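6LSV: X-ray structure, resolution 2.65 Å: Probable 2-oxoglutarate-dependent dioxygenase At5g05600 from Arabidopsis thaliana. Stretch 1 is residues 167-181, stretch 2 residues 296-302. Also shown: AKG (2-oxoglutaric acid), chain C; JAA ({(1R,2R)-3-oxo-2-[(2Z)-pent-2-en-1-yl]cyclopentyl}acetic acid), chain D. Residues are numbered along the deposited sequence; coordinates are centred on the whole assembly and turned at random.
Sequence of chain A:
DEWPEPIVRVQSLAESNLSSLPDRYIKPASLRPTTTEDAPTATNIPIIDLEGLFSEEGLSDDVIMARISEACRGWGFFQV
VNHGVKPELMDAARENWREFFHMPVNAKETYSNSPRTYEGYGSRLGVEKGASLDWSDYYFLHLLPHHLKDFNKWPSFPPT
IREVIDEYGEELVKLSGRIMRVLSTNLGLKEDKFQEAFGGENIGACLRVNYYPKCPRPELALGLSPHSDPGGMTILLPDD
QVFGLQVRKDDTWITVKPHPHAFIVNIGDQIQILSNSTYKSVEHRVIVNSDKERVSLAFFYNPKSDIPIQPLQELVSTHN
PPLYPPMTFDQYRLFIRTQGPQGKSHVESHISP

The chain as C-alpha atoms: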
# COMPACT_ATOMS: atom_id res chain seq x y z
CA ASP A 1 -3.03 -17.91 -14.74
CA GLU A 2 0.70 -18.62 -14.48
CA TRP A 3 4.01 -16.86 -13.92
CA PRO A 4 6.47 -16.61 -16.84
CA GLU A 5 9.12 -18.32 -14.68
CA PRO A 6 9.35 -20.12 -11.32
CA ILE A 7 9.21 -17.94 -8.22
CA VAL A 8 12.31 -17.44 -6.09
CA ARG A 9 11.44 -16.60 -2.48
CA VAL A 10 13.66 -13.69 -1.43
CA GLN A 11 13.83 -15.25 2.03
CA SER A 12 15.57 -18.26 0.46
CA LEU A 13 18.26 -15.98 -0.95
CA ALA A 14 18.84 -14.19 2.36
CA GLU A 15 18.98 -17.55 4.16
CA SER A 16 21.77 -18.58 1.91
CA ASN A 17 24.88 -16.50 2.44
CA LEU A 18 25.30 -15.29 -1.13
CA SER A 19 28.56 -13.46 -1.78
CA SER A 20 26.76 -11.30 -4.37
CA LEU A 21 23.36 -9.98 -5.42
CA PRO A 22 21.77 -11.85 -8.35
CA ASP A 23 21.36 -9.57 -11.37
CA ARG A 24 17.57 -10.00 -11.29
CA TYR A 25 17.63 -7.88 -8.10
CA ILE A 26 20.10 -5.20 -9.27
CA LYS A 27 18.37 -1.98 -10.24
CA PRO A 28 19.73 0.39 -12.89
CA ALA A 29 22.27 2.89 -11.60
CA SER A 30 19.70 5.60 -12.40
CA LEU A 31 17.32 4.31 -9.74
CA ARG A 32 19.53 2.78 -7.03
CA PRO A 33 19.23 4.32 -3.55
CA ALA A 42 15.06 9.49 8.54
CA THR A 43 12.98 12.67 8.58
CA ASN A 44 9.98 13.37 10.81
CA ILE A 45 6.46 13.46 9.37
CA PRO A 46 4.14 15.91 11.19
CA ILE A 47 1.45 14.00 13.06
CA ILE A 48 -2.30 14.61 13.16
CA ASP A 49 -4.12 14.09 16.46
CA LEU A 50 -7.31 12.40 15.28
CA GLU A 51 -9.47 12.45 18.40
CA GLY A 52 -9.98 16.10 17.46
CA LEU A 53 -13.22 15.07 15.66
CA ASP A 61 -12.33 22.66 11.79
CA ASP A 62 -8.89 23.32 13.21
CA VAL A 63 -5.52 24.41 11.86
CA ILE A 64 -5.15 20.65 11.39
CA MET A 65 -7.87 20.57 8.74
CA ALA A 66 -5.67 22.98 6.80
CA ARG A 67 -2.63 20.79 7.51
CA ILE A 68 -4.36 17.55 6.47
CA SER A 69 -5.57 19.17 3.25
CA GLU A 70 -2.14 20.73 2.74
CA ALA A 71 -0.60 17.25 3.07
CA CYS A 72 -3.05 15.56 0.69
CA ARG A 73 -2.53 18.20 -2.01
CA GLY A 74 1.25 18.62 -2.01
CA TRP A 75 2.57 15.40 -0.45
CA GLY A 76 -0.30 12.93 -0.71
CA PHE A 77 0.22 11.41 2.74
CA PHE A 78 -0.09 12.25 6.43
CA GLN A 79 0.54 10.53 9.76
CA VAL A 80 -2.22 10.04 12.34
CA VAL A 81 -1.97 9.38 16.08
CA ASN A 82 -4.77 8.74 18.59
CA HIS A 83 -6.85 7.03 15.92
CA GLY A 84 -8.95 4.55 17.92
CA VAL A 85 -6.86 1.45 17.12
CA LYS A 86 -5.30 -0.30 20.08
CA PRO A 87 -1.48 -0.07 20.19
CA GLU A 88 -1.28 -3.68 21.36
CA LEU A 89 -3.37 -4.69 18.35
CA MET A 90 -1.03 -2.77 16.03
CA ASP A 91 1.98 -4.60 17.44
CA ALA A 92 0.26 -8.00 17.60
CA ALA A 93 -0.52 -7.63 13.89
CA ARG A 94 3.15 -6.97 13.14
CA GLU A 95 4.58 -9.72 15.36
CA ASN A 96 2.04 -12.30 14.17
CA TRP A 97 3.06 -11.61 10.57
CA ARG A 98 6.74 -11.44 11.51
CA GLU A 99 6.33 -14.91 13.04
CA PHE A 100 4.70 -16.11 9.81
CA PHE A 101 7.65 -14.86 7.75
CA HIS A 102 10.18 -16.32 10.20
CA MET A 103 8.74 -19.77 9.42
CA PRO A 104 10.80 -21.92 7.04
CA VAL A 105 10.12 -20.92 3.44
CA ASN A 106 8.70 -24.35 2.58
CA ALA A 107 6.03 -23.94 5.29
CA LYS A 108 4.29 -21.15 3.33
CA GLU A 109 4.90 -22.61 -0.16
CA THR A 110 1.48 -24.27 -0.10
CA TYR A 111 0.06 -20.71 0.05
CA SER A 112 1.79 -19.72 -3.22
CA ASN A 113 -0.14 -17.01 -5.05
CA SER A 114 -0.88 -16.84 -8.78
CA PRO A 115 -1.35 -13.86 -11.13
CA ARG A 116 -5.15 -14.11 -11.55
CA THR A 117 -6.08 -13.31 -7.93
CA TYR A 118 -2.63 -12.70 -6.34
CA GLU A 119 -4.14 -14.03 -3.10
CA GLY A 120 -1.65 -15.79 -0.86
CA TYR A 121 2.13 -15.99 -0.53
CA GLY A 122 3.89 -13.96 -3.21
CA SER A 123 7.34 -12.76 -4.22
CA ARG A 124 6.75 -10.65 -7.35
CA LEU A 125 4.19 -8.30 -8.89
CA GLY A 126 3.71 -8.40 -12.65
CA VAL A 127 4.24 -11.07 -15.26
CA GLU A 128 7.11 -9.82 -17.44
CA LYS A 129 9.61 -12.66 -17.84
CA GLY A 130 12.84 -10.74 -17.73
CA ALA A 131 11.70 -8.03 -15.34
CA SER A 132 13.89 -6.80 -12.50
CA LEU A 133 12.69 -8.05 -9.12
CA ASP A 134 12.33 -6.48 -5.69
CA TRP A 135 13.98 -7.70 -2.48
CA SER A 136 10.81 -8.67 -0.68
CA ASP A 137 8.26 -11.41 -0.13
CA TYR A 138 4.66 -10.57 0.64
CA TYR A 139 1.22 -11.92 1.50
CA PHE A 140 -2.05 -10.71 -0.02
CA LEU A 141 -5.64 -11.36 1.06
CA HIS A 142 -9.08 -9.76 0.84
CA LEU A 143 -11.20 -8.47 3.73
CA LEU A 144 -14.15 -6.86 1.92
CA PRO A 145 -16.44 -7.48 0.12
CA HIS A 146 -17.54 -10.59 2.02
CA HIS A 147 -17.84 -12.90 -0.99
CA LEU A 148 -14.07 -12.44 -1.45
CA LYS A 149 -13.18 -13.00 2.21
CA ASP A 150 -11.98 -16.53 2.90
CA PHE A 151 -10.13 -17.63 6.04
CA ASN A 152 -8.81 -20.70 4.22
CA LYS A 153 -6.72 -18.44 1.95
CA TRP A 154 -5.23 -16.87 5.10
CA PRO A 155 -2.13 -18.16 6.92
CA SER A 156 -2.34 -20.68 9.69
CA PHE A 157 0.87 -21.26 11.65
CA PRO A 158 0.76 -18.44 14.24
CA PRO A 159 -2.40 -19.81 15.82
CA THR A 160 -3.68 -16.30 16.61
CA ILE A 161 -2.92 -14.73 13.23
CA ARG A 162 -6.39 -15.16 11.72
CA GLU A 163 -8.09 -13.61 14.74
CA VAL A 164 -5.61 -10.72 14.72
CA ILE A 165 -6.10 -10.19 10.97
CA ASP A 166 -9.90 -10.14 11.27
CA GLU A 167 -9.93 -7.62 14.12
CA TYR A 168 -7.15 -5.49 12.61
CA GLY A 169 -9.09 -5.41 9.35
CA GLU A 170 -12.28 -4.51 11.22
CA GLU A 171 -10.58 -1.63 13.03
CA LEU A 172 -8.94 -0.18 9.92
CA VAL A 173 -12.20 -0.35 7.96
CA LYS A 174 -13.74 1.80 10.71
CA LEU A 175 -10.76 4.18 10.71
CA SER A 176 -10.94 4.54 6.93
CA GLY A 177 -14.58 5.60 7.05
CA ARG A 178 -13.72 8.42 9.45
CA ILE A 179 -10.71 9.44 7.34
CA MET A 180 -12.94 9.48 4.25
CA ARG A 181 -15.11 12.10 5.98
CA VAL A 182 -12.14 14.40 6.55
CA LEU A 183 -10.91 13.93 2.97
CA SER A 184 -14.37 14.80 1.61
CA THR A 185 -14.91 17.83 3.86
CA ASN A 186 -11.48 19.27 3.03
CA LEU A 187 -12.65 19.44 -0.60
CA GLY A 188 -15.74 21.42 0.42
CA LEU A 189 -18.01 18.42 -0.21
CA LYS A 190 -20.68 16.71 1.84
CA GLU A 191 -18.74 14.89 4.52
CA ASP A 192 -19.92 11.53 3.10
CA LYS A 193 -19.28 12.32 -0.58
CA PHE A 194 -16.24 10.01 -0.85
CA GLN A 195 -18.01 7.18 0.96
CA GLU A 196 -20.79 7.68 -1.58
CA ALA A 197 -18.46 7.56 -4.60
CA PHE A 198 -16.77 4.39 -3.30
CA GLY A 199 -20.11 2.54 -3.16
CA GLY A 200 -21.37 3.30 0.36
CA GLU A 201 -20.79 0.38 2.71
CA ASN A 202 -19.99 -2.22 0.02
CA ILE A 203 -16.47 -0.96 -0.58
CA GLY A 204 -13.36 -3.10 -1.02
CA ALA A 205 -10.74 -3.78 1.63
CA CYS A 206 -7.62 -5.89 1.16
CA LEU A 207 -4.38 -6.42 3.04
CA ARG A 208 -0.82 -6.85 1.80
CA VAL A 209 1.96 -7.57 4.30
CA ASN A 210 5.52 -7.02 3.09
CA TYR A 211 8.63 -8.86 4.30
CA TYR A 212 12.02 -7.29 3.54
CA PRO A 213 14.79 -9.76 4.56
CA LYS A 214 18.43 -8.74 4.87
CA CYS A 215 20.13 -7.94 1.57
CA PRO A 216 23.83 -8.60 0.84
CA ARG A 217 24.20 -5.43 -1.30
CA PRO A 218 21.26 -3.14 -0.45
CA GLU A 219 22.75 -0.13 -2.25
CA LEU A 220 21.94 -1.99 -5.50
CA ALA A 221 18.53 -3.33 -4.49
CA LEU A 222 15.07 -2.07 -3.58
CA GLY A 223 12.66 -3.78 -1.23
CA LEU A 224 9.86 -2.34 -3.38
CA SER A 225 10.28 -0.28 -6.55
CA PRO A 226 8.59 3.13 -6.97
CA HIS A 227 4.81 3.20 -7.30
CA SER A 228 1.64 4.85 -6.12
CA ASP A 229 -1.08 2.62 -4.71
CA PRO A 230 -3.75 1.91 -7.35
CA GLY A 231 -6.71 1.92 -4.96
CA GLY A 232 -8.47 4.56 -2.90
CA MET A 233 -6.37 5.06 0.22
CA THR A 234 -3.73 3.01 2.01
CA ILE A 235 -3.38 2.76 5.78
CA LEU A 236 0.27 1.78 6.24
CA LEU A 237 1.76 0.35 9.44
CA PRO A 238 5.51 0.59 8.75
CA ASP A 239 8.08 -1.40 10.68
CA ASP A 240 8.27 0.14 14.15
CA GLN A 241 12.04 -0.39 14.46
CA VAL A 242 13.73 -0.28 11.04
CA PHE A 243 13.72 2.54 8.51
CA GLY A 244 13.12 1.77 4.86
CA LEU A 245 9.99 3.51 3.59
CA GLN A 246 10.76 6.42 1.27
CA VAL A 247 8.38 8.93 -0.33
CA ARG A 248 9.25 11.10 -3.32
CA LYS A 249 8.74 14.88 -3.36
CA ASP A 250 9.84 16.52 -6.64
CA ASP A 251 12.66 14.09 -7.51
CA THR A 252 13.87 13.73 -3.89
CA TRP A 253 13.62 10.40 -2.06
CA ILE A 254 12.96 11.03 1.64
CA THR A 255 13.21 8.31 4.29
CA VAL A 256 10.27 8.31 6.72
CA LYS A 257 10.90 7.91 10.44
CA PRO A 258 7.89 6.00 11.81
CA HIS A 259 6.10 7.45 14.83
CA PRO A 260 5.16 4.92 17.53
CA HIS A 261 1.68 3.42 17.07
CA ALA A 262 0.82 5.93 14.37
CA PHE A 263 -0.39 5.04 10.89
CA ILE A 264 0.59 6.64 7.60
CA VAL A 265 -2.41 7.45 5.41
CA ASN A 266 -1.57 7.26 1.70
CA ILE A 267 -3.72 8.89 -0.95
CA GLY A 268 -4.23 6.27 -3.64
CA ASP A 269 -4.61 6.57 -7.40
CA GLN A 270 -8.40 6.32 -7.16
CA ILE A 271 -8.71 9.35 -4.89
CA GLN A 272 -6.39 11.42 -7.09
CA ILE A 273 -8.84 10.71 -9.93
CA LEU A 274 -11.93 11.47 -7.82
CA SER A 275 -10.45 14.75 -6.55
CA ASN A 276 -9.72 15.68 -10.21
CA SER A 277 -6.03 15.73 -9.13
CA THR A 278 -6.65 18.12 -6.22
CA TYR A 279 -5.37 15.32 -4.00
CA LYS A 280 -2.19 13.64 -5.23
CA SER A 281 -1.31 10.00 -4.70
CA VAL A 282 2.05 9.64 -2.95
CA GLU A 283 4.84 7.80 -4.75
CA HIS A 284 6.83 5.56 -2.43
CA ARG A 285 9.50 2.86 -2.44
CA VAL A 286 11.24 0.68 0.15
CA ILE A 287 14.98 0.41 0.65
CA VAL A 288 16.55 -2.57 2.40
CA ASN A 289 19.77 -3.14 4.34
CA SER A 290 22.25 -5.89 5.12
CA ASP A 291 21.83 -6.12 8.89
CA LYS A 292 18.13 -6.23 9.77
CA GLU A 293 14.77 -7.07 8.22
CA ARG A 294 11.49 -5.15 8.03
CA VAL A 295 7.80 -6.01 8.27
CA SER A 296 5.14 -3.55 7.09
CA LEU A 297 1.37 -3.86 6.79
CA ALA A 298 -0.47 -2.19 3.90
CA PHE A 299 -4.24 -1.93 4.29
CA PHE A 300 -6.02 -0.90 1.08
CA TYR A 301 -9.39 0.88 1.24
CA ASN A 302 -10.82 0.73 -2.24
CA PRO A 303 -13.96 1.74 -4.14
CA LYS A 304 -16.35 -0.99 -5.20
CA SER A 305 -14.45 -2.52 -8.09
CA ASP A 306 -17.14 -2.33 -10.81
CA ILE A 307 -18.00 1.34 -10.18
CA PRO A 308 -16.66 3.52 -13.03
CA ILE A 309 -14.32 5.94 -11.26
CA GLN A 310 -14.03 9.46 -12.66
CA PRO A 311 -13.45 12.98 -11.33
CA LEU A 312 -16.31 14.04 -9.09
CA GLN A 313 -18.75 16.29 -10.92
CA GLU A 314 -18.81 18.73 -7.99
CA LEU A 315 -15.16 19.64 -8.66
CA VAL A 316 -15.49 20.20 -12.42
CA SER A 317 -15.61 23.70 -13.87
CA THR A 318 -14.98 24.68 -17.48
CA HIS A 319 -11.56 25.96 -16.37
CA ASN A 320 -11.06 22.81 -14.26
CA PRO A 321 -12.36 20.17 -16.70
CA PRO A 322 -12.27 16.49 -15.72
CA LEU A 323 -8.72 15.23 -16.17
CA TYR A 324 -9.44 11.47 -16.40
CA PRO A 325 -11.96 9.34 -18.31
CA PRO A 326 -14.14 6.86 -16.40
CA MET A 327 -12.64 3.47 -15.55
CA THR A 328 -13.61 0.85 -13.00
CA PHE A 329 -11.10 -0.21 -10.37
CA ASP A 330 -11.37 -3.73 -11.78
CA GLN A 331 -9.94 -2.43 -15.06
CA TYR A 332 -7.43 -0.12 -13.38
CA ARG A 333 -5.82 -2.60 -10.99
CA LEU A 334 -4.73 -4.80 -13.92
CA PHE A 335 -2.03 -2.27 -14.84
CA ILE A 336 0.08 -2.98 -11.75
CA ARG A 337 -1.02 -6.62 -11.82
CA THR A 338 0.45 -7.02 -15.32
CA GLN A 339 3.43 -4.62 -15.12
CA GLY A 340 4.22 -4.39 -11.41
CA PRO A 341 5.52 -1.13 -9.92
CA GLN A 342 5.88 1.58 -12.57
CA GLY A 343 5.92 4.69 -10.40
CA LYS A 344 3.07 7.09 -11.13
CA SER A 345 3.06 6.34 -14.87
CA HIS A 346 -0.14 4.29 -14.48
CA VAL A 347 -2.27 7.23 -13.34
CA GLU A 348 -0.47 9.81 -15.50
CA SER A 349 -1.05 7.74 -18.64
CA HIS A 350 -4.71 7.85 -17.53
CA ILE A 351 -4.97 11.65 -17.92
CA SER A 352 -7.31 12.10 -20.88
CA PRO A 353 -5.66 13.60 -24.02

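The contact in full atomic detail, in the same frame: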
# COMPACT_ATOMS: atom_id res chain seq x y z
N GLU A 167 -9.66 -8.80 13.30
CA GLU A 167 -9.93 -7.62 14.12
C GLU A 167 -9.17 -6.40 13.60
O GLU A 167 -9.74 -5.31 13.53
CB GLU A 167 -9.57 -7.90 15.58
CG GLU A 167 -10.20 -6.92 16.55
CD GLU A 167 -9.44 -6.81 17.86
OE1 GLU A 167 -8.62 -7.70 18.15
OE2 GLU A 167 -9.67 -5.83 18.60
N TYR A 168 -7.90 -6.58 13.22
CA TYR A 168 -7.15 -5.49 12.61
C TYR A 168 -7.86 -4.95 11.38
O TYR A 168 -8.01 -3.73 11.22
CB TYR A 168 -5.74 -5.97 12.26
CG TYR A 168 -4.78 -4.90 11.80
CD1 TYR A 168 -4.10 -4.10 12.72
CD2 TYR A 168 -4.51 -4.71 10.45
CE1 TYR A 168 -3.20 -3.13 12.30
CE2 TYR A 168 -3.62 -3.75 10.03
CZ TYR A 168 -2.97 -2.96 10.95
OH TYR A 168 -2.08 -2.00 10.51
N GLY A 169 -8.33 -5.85 10.51
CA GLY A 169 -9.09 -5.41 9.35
C GLY A 169 -10.37 -4.69 9.73
O GLY A 169 -10.73 -3.68 9.11
N GLU A 170 -11.07 -5.18 10.75
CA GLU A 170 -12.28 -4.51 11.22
C GLU A 170 -11.98 -3.09 11.70
O GLU A 170 -12.72 -2.15 11.39
CB GLU A 170 -12.93 -5.32 12.34
CG GLU A 170 -14.18 -6.07 11.94
CD GLU A 170 -14.96 -6.55 13.15
OE1 GLU A 170 -15.66 -5.73 13.77
OE2 GLU A 170 -14.85 -7.75 13.49
N GLU A 171 -10.89 -2.93 12.46
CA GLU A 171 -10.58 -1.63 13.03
C GLU A 171 -10.16 -0.63 11.96
O GLU A 171 -10.52 0.55 12.03
CB GLU A 171 -9.48 -1.77 14.08
CG GLU A 171 -9.94 -2.46 15.36
CD GLU A 171 -11.04 -1.69 16.07
OE1 GLU A 171 -12.18 -2.20 16.13
OE2 GLU A 171 -10.76 -0.58 16.57
N LEU A 172 -9.42 -1.09 10.95
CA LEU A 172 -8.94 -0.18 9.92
C LEU A 172 -10.03 0.16 8.91
O LEU A 172 -9.98 1.22 8.28
CB LEU A 172 -7.72 -0.77 9.22
CG LEU A 172 -6.38 -0.32 9.81
CD1 LEU A 172 -6.22 -0.79 11.26
CD2 LEU A 172 -5.21 -0.81 8.99
N VAL A 173 -11.03 -0.71 8.74
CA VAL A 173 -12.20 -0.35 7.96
C VAL A 173 -12.95 0.80 8.64
O VAL A 173 -13.38 1.75 7.98
CB VAL A 173 -13.11 -1.58 7.75
CG1 VAL A 173 -14.51 -1.15 7.34
CG2 VAL A 173 -12.51 -2.50 6.70
N LYS A 174 -13.10 0.72 9.97
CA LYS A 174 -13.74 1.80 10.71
C LYS A 174 -12.93 3.09 10.62
O LYS A 174 -13.49 4.18 10.41
CB LYS A 174 -13.91 1.40 12.18
CG LYS A 174 -14.97 0.34 12.43
CD LYS A 174 -15.05 -0.01 13.91
CE LYS A 174 -15.87 -1.28 14.13
NZ LYS A 174 -15.27 -2.17 15.16
N LEU A 175 -11.61 3.00 10.79
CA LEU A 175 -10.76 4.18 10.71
C LEU A 175 -10.82 4.81 9.33
O LEU A 175 -10.82 6.04 9.20
CB LEU A 175 -9.32 3.80 11.08
CG LEU A 175 -8.21 4.81 10.81
CD1 LEU A 175 -8.47 6.12 11.56
CD2 LEU A 175 -6.85 4.23 11.19
N SER A 176 -10.87 3.99 8.28
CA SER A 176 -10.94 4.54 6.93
C SER A 176 -12.20 5.36 6.73
O SER A 176 -12.16 6.45 6.13
CB SER A 176 -10.85 3.43 5.89
OG SER A 176 -9.80 2.51 6.17
N GLY A 177 -13.34 4.87 7.22
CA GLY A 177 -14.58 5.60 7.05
C GLY A 177 -14.52 6.99 7.66
O GLY A 177 -15.02 7.96 7.08
N ARG A 178 -13.90 7.11 8.83
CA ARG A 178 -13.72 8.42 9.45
C ARG A 178 -12.75 9.28 8.66
O ARG A 178 -12.97 10.49 8.51
CB ARG A 178 -13.23 8.24 10.90
CG ARG A 178 -14.36 7.88 11.87
CD ARG A 178 -14.01 6.67 12.73
NE ARG A 178 -15.02 6.43 13.76
CZ ARG A 178 -16.16 5.76 13.57
NH1 ARG A 178 -16.43 5.24 12.38
NH2 ARG A 178 -17.02 5.61 14.57
N ILE A 179 -11.67 8.69 8.14
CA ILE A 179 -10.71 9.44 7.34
C ILE A 179 -11.35 9.91 6.04
O ILE A 179 -11.06 11.01 5.55
CB ILE A 179 -9.45 8.59 7.08
CG1 ILE A 179 -8.68 8.35 8.38
CG2 ILE A 179 -8.56 9.25 6.03
CD1 ILE A 179 -7.45 7.47 8.19
N MET A 180 -12.23 9.08 5.46
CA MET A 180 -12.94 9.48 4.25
C MET A 180 -13.75 10.75 4.48
O MET A 180 -13.89 11.57 3.57
CB MET A 180 -13.84 8.35 3.78
CG MET A 180 -13.09 7.13 3.28
SD MET A 180 -12.58 7.29 1.56
CE MET A 180 -14.10 6.78 0.76
N ARG A 181 -14.29 10.92 5.69
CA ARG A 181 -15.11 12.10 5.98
C ARG A 181 -14.25 13.36 6.04
O ARG A 181 -14.70 14.44 5.64
CB ARG A 181 -15.87 11.90 7.28
CG ARG A 181 -16.83 10.71 7.26
CD ARG A 181 -17.98 10.90 8.22
NE ARG A 181 -17.53 11.10 9.59
CZ ARG A 181 -17.34 10.11 10.46
NH1 ARG A 181 -17.56 8.85 10.10
NH2 ARG A 181 -16.92 10.38 11.69
N SER A 296 6.10 -4.64 7.19
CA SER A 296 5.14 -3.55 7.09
C SER A 296 3.80 -4.08 6.61
O SER A 296 3.73 -5.05 5.84
CB SER A 296 5.65 -2.46 6.15
OG SER A 296 7.01 -2.16 6.41
N LEU A 297 2.74 -3.43 7.06
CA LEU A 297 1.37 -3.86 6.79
C LEU A 297 0.67 -2.77 5.99
O LEU A 297 0.56 -1.63 6.45
CB LEU A 297 0.62 -4.14 8.09
CG LEU A 297 0.87 -5.47 8.82
CD1 LEU A 297 2.28 -5.55 9.41
CD2 LEU A 297 -0.17 -5.68 9.90
N ALA A 298 0.20 -3.12 4.80
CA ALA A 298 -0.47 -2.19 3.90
C ALA A 298 -1.94 -2.58 3.79
O ALA A 298 -2.28 -3.60 3.19
CB ALA A 298 0.20 -2.19 2.52
N PHE A 299 -2.80 -1.76 4.38
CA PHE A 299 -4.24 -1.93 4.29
C PHE A 299 -4.77 -1.03 3.18
O PHE A 299 -4.50 0.18 3.17
CB PHE A 299 -4.90 -1.59 5.63
CG PHE A 299 -6.41 -1.60 5.60
CD1 PHE A 299 -7.11 -0.43 5.35
CD2 PHE A 299 -7.11 -2.77 5.84
CE1 PHE A 299 -8.49 -0.43 5.33
CE2 PHE A 299 -8.49 -2.77 5.82
CZ PHE A 299 -9.18 -1.60 5.56
N PHE A 300 -5.50 -1.62 2.24
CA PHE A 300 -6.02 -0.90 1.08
C PHE A 300 -7.53 -0.72 1.23
O PHE A 300 -8.26 -1.70 1.39
CB PHE A 300 -5.71 -1.65 -0.22
CG PHE A 300 -4.24 -1.94 -0.42
CD1 PHE A 300 -3.32 -0.91 -0.53
CD2 PHE A 300 -3.79 -3.24 -0.50
CE1 PHE A 300 -1.97 -1.18 -0.72
CE2 PHE A 300 -2.46 -3.52 -0.69
CZ PHE A 300 -1.54 -2.49 -0.80
N TYR A 301 -7.97 0.53 1.19
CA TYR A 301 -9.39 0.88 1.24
C TYR A 301 -9.80 1.33 -0.15
O TYR A 301 -9.38 2.40 -0.62
CB TYR A 301 -9.64 1.97 2.28
CG TYR A 301 -11.08 2.18 2.64
CD1 TYR A 301 -11.75 1.30 3.49
CD2 TYR A 301 -11.78 3.28 2.16
CE1 TYR A 301 -13.07 1.51 3.83
CE2 TYR A 301 -13.11 3.49 2.49
CZ TYR A 301 -13.75 2.60 3.33
OH TYR A 301 -15.07 2.80 3.66
N ASN A 302 -10.62 0.53 -0.82
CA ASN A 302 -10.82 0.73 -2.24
C ASN A 302 -12.29 0.96 -2.58
O ASN A 302 -13.18 0.50 -1.85
CB ASN A 302 -10.31 -0.48 -3.03
CG ASN A 302 -8.82 -0.72 -2.82
OD1 ASN A 302 -8.05 0.23 -2.69
ND2 ASN A 302 -8.43 -1.98 -2.77
C1 AKG C . 3.26 -0.90 0.32
O1 AKG C . 2.25 -0.16 0.21
O2 AKG C . 3.17 -2.11 -0.03
C2 AKG C . 4.58 -0.31 0.84
O5 AKG C . 5.10 0.55 0.22
C3 AKG C . 5.24 -0.82 2.13
C4 AKG C . 5.88 0.37 2.86
C5 AKG C . 6.90 -0.11 3.89
O3 AKG C . 7.14 0.57 4.93
O4 AKG C . 7.52 -1.19 3.70
O01 JAA D . 0.02 -7.00 -4.18
O02 JAA D . -5.63 -4.40 -5.53
O03 JAA D . -5.25 -5.30 -7.47
C04 JAA D . -2.78 -5.52 -5.36
C05 JAA D . -1.17 -5.43 -5.22
C06 JAA D . -3.02 -6.93 -5.96
C07 JAA D . -1.84 -7.63 -5.77
C08 JAA D . -0.84 -6.65 -4.92
C09 JAA D . -0.73 -4.42 -4.06
C10 JAA D . -3.31 -4.52 -6.23
C11 JAA D . -0.62 -3.00 -4.61
C12 JAA D . -4.82 -4.75 -6.42
C13 JAA D . 0.44 -2.25 -4.37
C14 JAA D . 1.61 -2.76 -3.54
C15 JAA D . 2.91 -2.56 -4.31
O HOH W 1 -1.94 -1.90 7.59

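How does the helix lie against the strand? Residues 167-181 are helical and cross strand 296-302 at 51° between their N-to-C directions, with the axes approaching to 9.5 Å. Strand side chains alternate: Leu297, Phe299 and Tyr301 point toward the helix, while Ala298 and Phe300 point away, on the side where 2-oxoglutarate and the jasmonate ligand lie. About 441 Å² is buried, most of it on or against Phe299 and Tyr301.

What holds Phe299 in place? Leu172 CB sits 3.7 Å from the centroid of the Phe299 ring, almost exactly on its normal, so an aliphatic C-H can meet the pi cloud of one face. Leu172 CD2 also packs 3.5 Å from Phe299 CB. At the ring edge, Val173 CG2 lies 3.6 Å from Phe299 CZ, an apolar contact that extends the fit by one helical residue.

Why does Tyr301 fit one turn further along? Ser176 follows Leu172 by four residues, and its CA lies 6.9 Å from the CA of Tyr301. Ser176 CB lies over the face of the Tyr301 ring, 3.5 Å from its centroid, in a second CH-pi contact. Ser176 OG donates a very short 2.5 Å hydrogen bond to Leu172 O, and the same atom lies 3.3 Å from Phe299 CE1. Four residues on, Met180 CG packs 3.7 Å from Tyr301 CE2.

Does any polar link join the two stretches? No direct hydrogen bond crosses between them, so the contact rests on apolar and CH-pi packing. Near Leu297 a water bridges the gap, 2.9 Å from Tyr168 OH and donating a weak 2.8 Å hydrogen bond to Leu297 O. Beside it, Tyr168 CE2 meets Leu297 CD2 at 4.0 Å.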